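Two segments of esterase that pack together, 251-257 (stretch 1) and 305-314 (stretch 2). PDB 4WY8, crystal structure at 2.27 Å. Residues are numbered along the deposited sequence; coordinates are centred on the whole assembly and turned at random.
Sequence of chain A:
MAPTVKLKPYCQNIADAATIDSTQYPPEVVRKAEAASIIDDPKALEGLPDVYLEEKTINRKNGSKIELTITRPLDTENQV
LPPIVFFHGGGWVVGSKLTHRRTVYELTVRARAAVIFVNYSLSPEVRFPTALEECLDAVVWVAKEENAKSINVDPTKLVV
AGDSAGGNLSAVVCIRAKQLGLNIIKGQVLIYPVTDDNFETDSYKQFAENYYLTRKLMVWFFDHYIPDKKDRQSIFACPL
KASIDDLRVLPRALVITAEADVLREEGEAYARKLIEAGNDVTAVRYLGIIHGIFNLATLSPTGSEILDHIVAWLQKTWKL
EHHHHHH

Stretch 1 251-257: PRALVIT
Stretch 2 (305-314) EILDHIVAWL

Packing of a β-strand, extended through Leu254-Ile256 and running on past Thr257, against a helix that spans 305-314 and extends beyond both ends, in an esterase. The strand has phi/psi near -120/120 through Leu254, Val255 and Ile256; the helix is regular (near -61/-43), with i to i-4 N-to-O hydrogen bonds of 2.9-3.0 Å, from His309 N to Glu305 O through Leu314 N to Ile310 O. The two run nearly antiparallel, at 168°, and their axes approach to 10.2 Å. In register, Leu254 CA lies 7.8 Å from Trp313 CA, and Ile256 CA 8.7 Å from Ile306 CA. Alternation along the strand turns Leu254 and Ile256 toward the helix and Ala253 away; Arg252 also points toward it; 439 Å² is buried in all.

The main bump is the indole of Trp313 (chi1 t, chi2 92°), which slots between Arg252 and Leu254. Over one face sits Leu254 CB, 3.8 Å from the centroid of the Trp313 six-membered ring, a CH-π contact. Over the opposite face the guanidinium of Arg252 (chi1-chi3 all t, chi4 87°) lies flat on the Trp313 indole, planes at 11° and centres 4.0 Å apart, its charge meeting the π cloud off-centre above the five-membered ring. Arg252 NH2 and Trp313 NE1, 3.2 Å apart, are both donors and do not bond; instead NH2 gives a weak hydrogen bond to Trp313 O (3.5 Å), and NE1 donates to a water (2.9 Å) that lies 3.1 Å from Ala253 O, placed to link indole to strand.

Beyond the indole the contact is greasy. Leu254 (t, p) sends CD2 to within 4.0 Å of Ile310 CG1, while its CD1 approaches His309 NE2 obliquely at 4.4 Å (His309 chi1 t). Ile256 (m, t) fills the hollow between successive helical turns: its CD1 lies 3.7 Å from Ile310 CG1 and 4.1 Å from Ile306 CG2, both isoleucines also m, t.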

# COMPACT_ATOMS: atom_id res chain seq x y z
N PRO A 251 11.92 2.84 -15.30
CA PRO A 251 10.60 2.20 -15.35
C PRO A 251 9.68 2.56 -14.18
O PRO A 251 10.14 2.86 -13.08
CB PRO A 251 10.94 0.70 -15.38
CG PRO A 251 12.33 0.64 -15.95
CD PRO A 251 13.02 1.86 -15.36
N ARG A 252 8.39 2.60 -14.46
CA ARG A 252 7.33 2.75 -13.45
C ARG A 252 7.68 1.94 -12.17
O ARG A 252 8.03 0.76 -12.25
CB ARG A 252 6.00 2.29 -14.06
CG ARG A 252 4.81 2.22 -13.13
CD ARG A 252 3.56 1.70 -13.91
NE ARG A 252 2.63 0.99 -13.03
CZ ARG A 252 1.67 1.59 -12.33
NH1 ARG A 252 1.52 2.91 -12.42
NH2 ARG A 252 0.87 0.88 -11.53
N ALA A 253 7.62 2.59 -11.01
CA ALA A 253 8.23 2.04 -9.80
C ALA A 253 7.26 1.93 -8.63
O ALA A 253 6.46 2.83 -8.39
CB ALA A 253 9.41 2.89 -9.38
N LEU A 254 7.40 0.84 -7.88
CA LEU A 254 6.74 0.67 -6.59
C LEU A 254 7.83 0.46 -5.54
O LEU A 254 8.60 -0.49 -5.62
CB LEU A 254 5.76 -0.51 -6.62
CG LEU A 254 5.12 -0.98 -5.29
CD1 LEU A 254 4.28 0.13 -4.65
CD2 LEU A 254 4.26 -2.27 -5.47
N VAL A 255 7.91 1.39 -4.58
CA VAL A 255 8.93 1.34 -3.55
C VAL A 255 8.23 1.13 -2.21
O VAL A 255 7.40 1.95 -1.79
CB VAL A 255 9.78 2.63 -3.52
CG1 VAL A 255 10.93 2.53 -2.49
CG2 VAL A 255 10.34 2.90 -4.90
N ILE A 256 8.53 -0.00 -1.58
CA ILE A 256 7.88 -0.37 -0.32
C ILE A 256 8.90 -0.35 0.81
O ILE A 256 9.94 -1.02 0.72
CB ILE A 256 7.21 -1.76 -0.42
CG1 ILE A 256 6.05 -1.70 -1.41
CG2 ILE A 256 6.65 -2.19 0.93
CD1 ILE A 256 5.66 -3.07 -1.90
N THR A 257 8.62 0.40 1.86
CA THR A 257 9.55 0.45 3.00
C THR A 257 8.88 -0.04 4.28
O THR A 257 7.63 -0.03 4.41
CB THR A 257 10.11 1.89 3.25
OG1 THR A 257 9.02 2.81 3.46
CG2 THR A 257 10.97 2.35 2.07
N GLU A 305 -0.48 -9.32 2.91
CA GLU A 305 -1.17 -8.13 2.43
C GLU A 305 -0.30 -7.40 1.40
O GLU A 305 -0.76 -7.00 0.33
CB GLU A 305 -1.52 -7.17 3.57
CG GLU A 305 -2.29 -7.80 4.72
CD GLU A 305 -3.66 -8.36 4.33
OE1 GLU A 305 -4.31 -7.87 3.36
OE2 GLU A 305 -4.07 -9.33 5.00
N ILE A 306 0.98 -7.29 1.72
CA ILE A 306 1.92 -6.59 0.86
C ILE A 306 1.99 -7.26 -0.48
O ILE A 306 1.97 -6.58 -1.50
CB ILE A 306 3.32 -6.52 1.50
CG1 ILE A 306 3.33 -5.50 2.64
CG2 ILE A 306 4.40 -6.12 0.48
CD1 ILE A 306 4.64 -5.60 3.50
N LEU A 307 2.03 -8.59 -0.51
CA LEU A 307 2.00 -9.29 -1.80
C LEU A 307 0.70 -9.03 -2.59
O LEU A 307 0.74 -8.89 -3.81
CB LEU A 307 2.19 -10.80 -1.61
CG LEU A 307 3.62 -11.22 -1.26
CD1 LEU A 307 3.68 -12.72 -1.37
CD2 LEU A 307 4.62 -10.59 -2.21
N ASP A 308 -0.44 -8.97 -1.91
CA ASP A 308 -1.68 -8.64 -2.62
C ASP A 308 -1.61 -7.22 -3.25
O ASP A 308 -2.09 -6.98 -4.37
CB ASP A 308 -2.88 -8.74 -1.66
CG ASP A 308 -3.23 -10.19 -1.30
OD1 ASP A 308 -2.82 -11.13 -2.05
OD2 ASP A 308 -3.90 -10.39 -0.25
N HIS A 309 -1.00 -6.30 -2.51
CA HIS A 309 -0.75 -4.96 -3.00
C HIS A 309 0.15 -4.93 -4.25
O HIS A 309 -0.20 -4.33 -5.28
CB HIS A 309 -0.13 -4.14 -1.89
CG HIS A 309 0.08 -2.71 -2.24
ND1 HIS A 309 0.65 -1.82 -1.37
CD2 HIS A 309 -0.21 -2.02 -3.37
CE1 HIS A 309 0.69 -0.62 -1.94
NE2 HIS A 309 0.18 -0.72 -3.15
N ILE A 310 1.30 -5.59 -4.14
CA ILE A 310 2.22 -5.71 -5.26
C ILE A 310 1.52 -6.28 -6.49
O ILE A 310 1.71 -5.81 -7.61
CB ILE A 310 3.42 -6.62 -4.90
CG1 ILE A 310 4.33 -5.90 -3.90
CG2 ILE A 310 4.24 -7.00 -6.13
CD1 ILE A 310 5.38 -6.81 -3.30
N VAL A 311 0.69 -7.30 -6.28
CA VAL A 311 -0.02 -7.91 -7.39
C VAL A 311 -1.02 -6.93 -8.01
O VAL A 311 -1.10 -6.85 -9.24
CB VAL A 311 -0.74 -9.18 -6.93
CG1 VAL A 311 -1.69 -9.70 -8.04
CG2 VAL A 311 0.29 -10.23 -6.56
N ALA A 312 -1.75 -6.18 -7.19
CA ALA A 312 -2.68 -5.18 -7.74
C ALA A 312 -1.93 -4.15 -8.61
O ALA A 312 -2.38 -3.76 -9.70
CB ALA A 312 -3.43 -4.48 -6.61
N TRP A 313 -0.79 -3.70 -8.11
CA TRP A 313 0.03 -2.73 -8.83
C TRP A 313 0.61 -3.28 -10.13
O TRP A 313 0.67 -2.55 -11.13
CB TRP A 313 1.16 -2.25 -7.94
CG TRP A 313 2.06 -1.22 -8.55
CD1 TRP A 313 1.94 0.14 -8.47
CD2 TRP A 313 3.26 -1.47 -9.29
NE1 TRP A 313 2.98 0.75 -9.13
CE2 TRP A 313 3.80 -0.22 -9.65
CE3 TRP A 313 3.91 -2.64 -9.71
CZ2 TRP A 313 4.98 -0.10 -10.39
CZ3 TRP A 313 5.09 -2.52 -10.45
CH2 TRP A 313 5.61 -1.25 -10.78
N LEU A 314 1.06 -4.53 -10.11
CA LEU A 314 1.52 -5.23 -11.31
C LEU A 314 0.39 -5.34 -12.33
O LEU A 314 0.61 -5.15 -13.53
CB LEU A 314 2.04 -6.63 -10.99
CG LEU A 314 3.38 -6.92 -10.32
CD1 LEU A 314 3.51 -8.41 -9.95
CD2 LEU A 314 4.49 -6.54 -11.28
O HOH W 1 3.77 3.54 -9.66